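PDB 1VR0: probable 2-phosphosulfolactate phosphatase from Clostridium acetobutylicum, which probably catalyses the magnesium-dependent hydrolysis of (2R)-O-phospho-3-sulfolactate to (2R)-3-sulfolactate and phosphate. Local coordinates for residues K28-D38 with L148-G158. Residues are numbered along the deposited sequence; the frame is centred on the assembly and turned at random.
With MG (magnesium ion), chain D.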
loop_
_atom_site.group_PDB
_atom_site.type_symbol
_atom_site.label_atom_id
_atom_site.label_comp_id
_atom_site.label_asym_id
_atom_site.label_seq_id
_atom_site.Cartn_x
_atom_site.Cartn_y
_atom_site.Cartn_z
ATOM N N LYS A 28 -9.721 1.866 10.430
ATOM C CA LYS A 28 -8.320 2.289 10.464
ATOM C C LYS A 28 -8.165 3.788 10.789
ATOM O O LYS A 28 -7.051 4.292 10.994
ATOM C CB LYS A 28 -7.652 2.060 9.099
ATOM C CG LYS A 28 -7.350 0.611 8.730
ATOM C CD LYS A 28 -6.790 0.570 7.302
ATOM C CE LYS A 28 -6.337 -0.828 6.869
ATOM N NZ LYS A 28 -5.364 -0.706 5.756
ATOM N N VAL A 29 -9.270 4.513 10.775
ATOM C CA VAL A 29 -9.218 5.946 10.952
ATOM C C VAL A 29 -9.883 6.398 12.262
ATOM O O VAL A 29 -9.351 7.260 12.939
ATOM C CB VAL A 29 -9.807 6.634 9.704
ATOM C CG1 VAL A 29 -10.407 7.931 10.019
ATOM C CG2 VAL A 29 -8.716 6.871 8.712
ATOM N N LYS A 30 -11.002 5.782 12.642
ATOM C CA LYS A 30 -11.797 6.327 13.734
ATOM C C LYS A 30 -11.003 6.455 15.048
ATOM O O LYS A 30 -10.166 5.629 15.358
ATOM C CB LYS A 30 -13.130 5.596 13.911
ATOM C CG LYS A 30 -13.003 4.106 13.935
ATOM C CD LYS A 30 -14.176 3.463 14.672
ATOM C CE LYS A 30 -14.011 1.933 14.775
ATOM N NZ LYS A 30 -15.101 1.567 15.692
ATOM N N ASN A 31 -11.243 7.570 15.737
ATOM C CA ASN A 31 -10.644 7.939 17.030
ATOM C C ASN A 31 -9.133 8.129 17.039
ATOM O O ASN A 31 -8.563 8.351 18.102
ATOM C CB ASN A 31 -11.081 6.986 18.135
ATOM C CG ASN A 31 -12.573 6.636 18.058
ATOM O OD1 ASN A 31 -13.415 7.506 17.851
ATOM N ND2 ASN A 31 -12.896 5.344 18.206
ATOM N N LYS A 32 -8.496 8.102 15.873
ATOM C CA LYS A 32 -7.054 8.297 15.796
ATOM C C LYS A 32 -6.661 9.739 15.472
ATOM O O LYS A 32 -7.497 10.574 15.211
ATOM C CB LYS A 32 -6.455 7.339 14.755
ATOM C CG LYS A 32 -6.605 5.905 15.176
ATOM C CD LYS A 32 -5.990 4.966 14.204
ATOM C CE LYS A 32 -5.942 3.554 14.778
ATOM N NZ LYS A 32 -4.858 2.821 14.040
ATOM N N THR A 33 -5.374 10.025 15.503
ATOM C CA THR A 33 -4.855 11.238 14.896
ATOM C C THR A 33 -4.638 10.887 13.425
ATOM O O THR A 33 -3.772 10.070 13.103
ATOM C CB THR A 33 -3.515 11.675 15.544
ATOM O OG1 THR A 33 -3.723 12.023 16.910
ATOM C CG2 THR A 33 -2.918 12.849 14.856
ATOM N N ALA A 34 -5.441 11.461 12.534
ATOM C CA ALA A 34 -5.262 11.248 11.084
ATOM C C ALA A 34 -4.486 12.402 10.463
ATOM O O ALA A 34 -4.783 13.554 10.710
ATOM C CB ALA A 34 -6.585 11.100 10.386
ATOM N N VAL A 35 -3.483 12.084 9.661
ATOM C CA VAL A 35 -2.710 13.091 8.990
ATOM C C VAL A 35 -2.936 12.920 7.491
ATOM O O VAL A 35 -2.579 11.904 6.927
ATOM C CB VAL A 35 -1.234 12.920 9.307
ATOM C CG1 VAL A 35 -0.395 13.930 8.534
ATOM C CG2 VAL A 35 -0.992 13.033 10.826
ATOM N N VAL A 36 -3.561 13.897 6.852
ATOM C CA VAL A 36 -3.856 13.782 5.439
ATOM C C VAL A 36 -2.728 14.414 4.612
ATOM O O VAL A 36 -2.284 15.544 4.881
ATOM C CB VAL A 36 -5.198 14.400 5.100
ATOM C CG1 VAL A 36 -5.443 14.286 3.625
ATOM C CG2 VAL A 36 -6.321 13.710 5.879
ATOM N N ILE A 37 -2.271 13.677 3.602
ATOM C CA ILE A 37 -1.195 14.142 2.726
ATOM C C ILE A 37 -1.577 14.107 1.246
ATOM O O ILE A 37 -1.960 13.077 0.712
ATOM C CB ILE A 37 0.089 13.343 3.005
ATOM C CG1 ILE A 37 0.565 13.672 4.427
ATOM C CG2 ILE A 37 1.194 13.717 2.058
ATOM C CD1 ILE A 37 1.561 12.693 4.957
ATOM N N ASP A 38 -1.497 15.265 0.605
ATOM C CA ASP A 38 -1.574 15.365 -0.868
ATOM C C ASP A 38 -0.544 16.437 -1.275
ATOM O O ASP A 38 -0.900 17.568 -1.590
ATOM C CB ASP A 38 -3.001 15.742 -1.314
ATOM C CG ASP A 38 -3.194 15.661 -2.815
ATOM O OD1 ASP A 38 -2.731 14.686 -3.415
ATOM O OD2 ASP A 38 -3.824 16.549 -3.437
ATOM N N LEU A 148 -0.629 15.450 20.742
ATOM C CA LEU A 148 -1.957 14.841 20.730
ATOM C C LEU A 148 -1.964 13.482 21.412
ATOM O O LEU A 148 -3.008 13.015 21.885
ATOM C CB LEU A 148 -2.463 14.704 19.307
ATOM C CG LEU A 148 -3.038 15.956 18.685
ATOM C CD1 LEU A 148 -3.471 15.610 17.328
ATOM C CD2 LEU A 148 -4.197 16.524 19.518
ATOM N N ASN A 149 -0.795 12.852 21.436
ATOM C CA ASN A 149 -0.549 11.644 22.238
ATOM C C ASN A 149 -1.544 10.491 22.011
ATOM O O ASN A 149 -1.944 9.813 22.970
ATOM C CB ASN A 149 -0.506 11.977 23.719
ATOM C CG ASN A 149 0.142 10.864 24.534
ATOM O OD1 ASN A 149 1.059 10.180 24.054
ATOM N ND2 ASN A 149 -0.336 10.669 25.738
ATOM N N ASN A 150 -1.912 10.284 20.750
ATOM C CA ASN A 150 -2.898 9.313 20.346
ATOM C C ASN A 150 -2.268 8.516 19.201
ATOM O O ASN A 150 -1.324 8.992 18.556
ATOM C CB ASN A 150 -4.124 10.084 19.846
ATOM C CG ASN A 150 -5.335 9.209 19.560
ATOM O OD1 ASN A 150 -5.422 8.074 20.000
ATOM N ND2 ASN A 150 -6.302 9.775 18.849
ATOM N N ASP A 151 -2.798 7.328 18.923
ATOM C CA ASP A 151 -2.335 6.560 17.789
ATOM C C ASP A 151 -2.604 7.327 16.477
ATOM O O ASP A 151 -3.517 8.138 16.382
ATOM C CB ASP A 151 -3.013 5.197 17.699
ATOM C CG ASP A 151 -2.731 4.289 18.900
ATOM O OD1 ASP A 151 -1.634 4.318 19.536
ATOM O OD2 ASP A 151 -3.661 3.502 19.185
ATOM N N VAL A 152 -1.800 7.037 15.466
ATOM C CA VAL A 152 -1.740 7.837 14.272
ATOM C C VAL A 152 -2.017 7.002 13.049
ATOM O O VAL A 152 -1.589 5.871 12.968
ATOM C CB VAL A 152 -0.356 8.472 14.130
ATOM C CG1 VAL A 152 -0.245 9.272 12.860
ATOM C CG2 VAL A 152 -0.112 9.380 15.310
ATOM N N VAL A 153 -2.739 7.575 12.096
ATOM C CA VAL A 153 -2.789 7.008 10.771
ATOM C C VAL A 153 -2.461 8.120 9.783
ATOM O O VAL A 153 -3.014 9.203 9.833
ATOM C CB VAL A 153 -4.128 6.297 10.458
ATOM C CG1 VAL A 153 -5.292 7.219 10.621
ATOM C CG2 VAL A 153 -4.120 5.774 9.045
ATOM N N ILE A 154 -1.522 7.846 8.890
ATOM C CA ILE A 154 -1.141 8.796 7.849
ATOM C C ILE A 154 -1.869 8.433 6.584
ATOM O O ILE A 154 -1.665 7.369 6.010
ATOM C CB ILE A 154 0.364 8.807 7.699
ATOM C CG1 ILE A 154 0.940 9.405 8.977
ATOM C CG2 ILE A 154 0.785 9.692 6.551
ATOM C CD1 ILE A 154 2.388 9.194 9.077
ATOM N N VAL A 155 -2.781 9.308 6.190
ATOM C CA VAL A 155 -3.704 9.025 5.092
ATOM C C VAL A 155 -3.156 9.681 3.835
ATOM O O VAL A 155 -3.266 10.881 3.680
ATOM C CB VAL A 155 -5.116 9.554 5.400
ATOM C CG1 VAL A 155 -6.105 9.179 4.299
ATOM C CG2 VAL A 155 -5.595 9.045 6.736
ATOM N N ASN A 156 -2.511 8.898 2.977
ATOM C CA ASN A 156 -2.076 9.381 1.668
ATOM C C ASN A 156 -3.289 9.579 0.771
ATOM O O ASN A 156 -4.140 8.711 0.700
ATOM C CB ASN A 156 -1.140 8.354 1.012
ATOM C CG ASN A 156 0.163 8.192 1.765
ATOM O OD1 ASN A 156 0.216 8.400 2.967
ATOM N ND2 ASN A 156 1.219 7.868 1.062
ATOM N N ALA A 157 -3.396 10.715 0.102
ATOM C CA ALA A 157 -4.483 10.898 -0.867
ATOM C C ALA A 157 -4.208 10.023 -2.091
ATOM O O ALA A 157 -5.126 9.477 -2.692
ATOM C CB ALA A 157 -4.620 12.332 -1.263
ATOM N N GLY A 158 -2.925 9.854 -2.422
ATOM C CA GLY A 158 -2.526 9.134 -3.630
ATOM C C GLY A 158 -2.918 9.971 -4.833
ATOM O O GLY A 158 -3.148 11.180 -4.692
HETATM MG MG MG D . -1.539 13.038 -4.122
HETATM O O HOH W 1 -2.405 3.804 14.258
HETATM O O HOH W 2 -1.224 11.651 18.009
HETATM O O HOH W 3 -5.946 12.487 18.312
HETATM O O HOH W 4 0.492 14.542 -3.863
HETATM O O HOH W 5 -0.314 12.649 -6.240
#
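V153 N donates to T33 O, one of six backbone hydrogen bonds pairing strands 33-37 and 152-156; the series begins with T33 N to D151 O (2.8 Å) and ends with A157 N to I37 O (2.8 Å). The axes, 20° apart, identify a parallel pair. The strand section is buried on both faces, with I37 against I154 the closest apolar side-chain contact. There I37 CD1 lies 3.5 Å from I154 CG2, the two side chains crossing obliquely beneath helix 165-181; on the other face, V153 CG1, turned between its own backbone N and carbonyl carbon (chi1 57°), reaches V29 CG2 at 3.9 Å, near a right angle. These are inner strands of a mixed sheet, 33-37 flanked by 129-133 and 152-156 by 13-18, and the loops just beyond their C-terminal ends supply two ligands of a magnesium site. D38 OD1 binds the ion at 2.1 Å and G158 O at 2.5 Å, with D167 and two waters as further ligands; D38 also touches the bound 3-sulfolactate. At the N-terminal end K32, N150 and D151 are partly exposed, and three waters bridge the segments. N150 ND2 donates to N31 O (2.8 Å, 173° at the hydrogen), which lies in its amide plane, while one water links that ND2 to T33 OG1, another joins T33 OG1 to N150 O, and a third connects K32 NZ with V152 O.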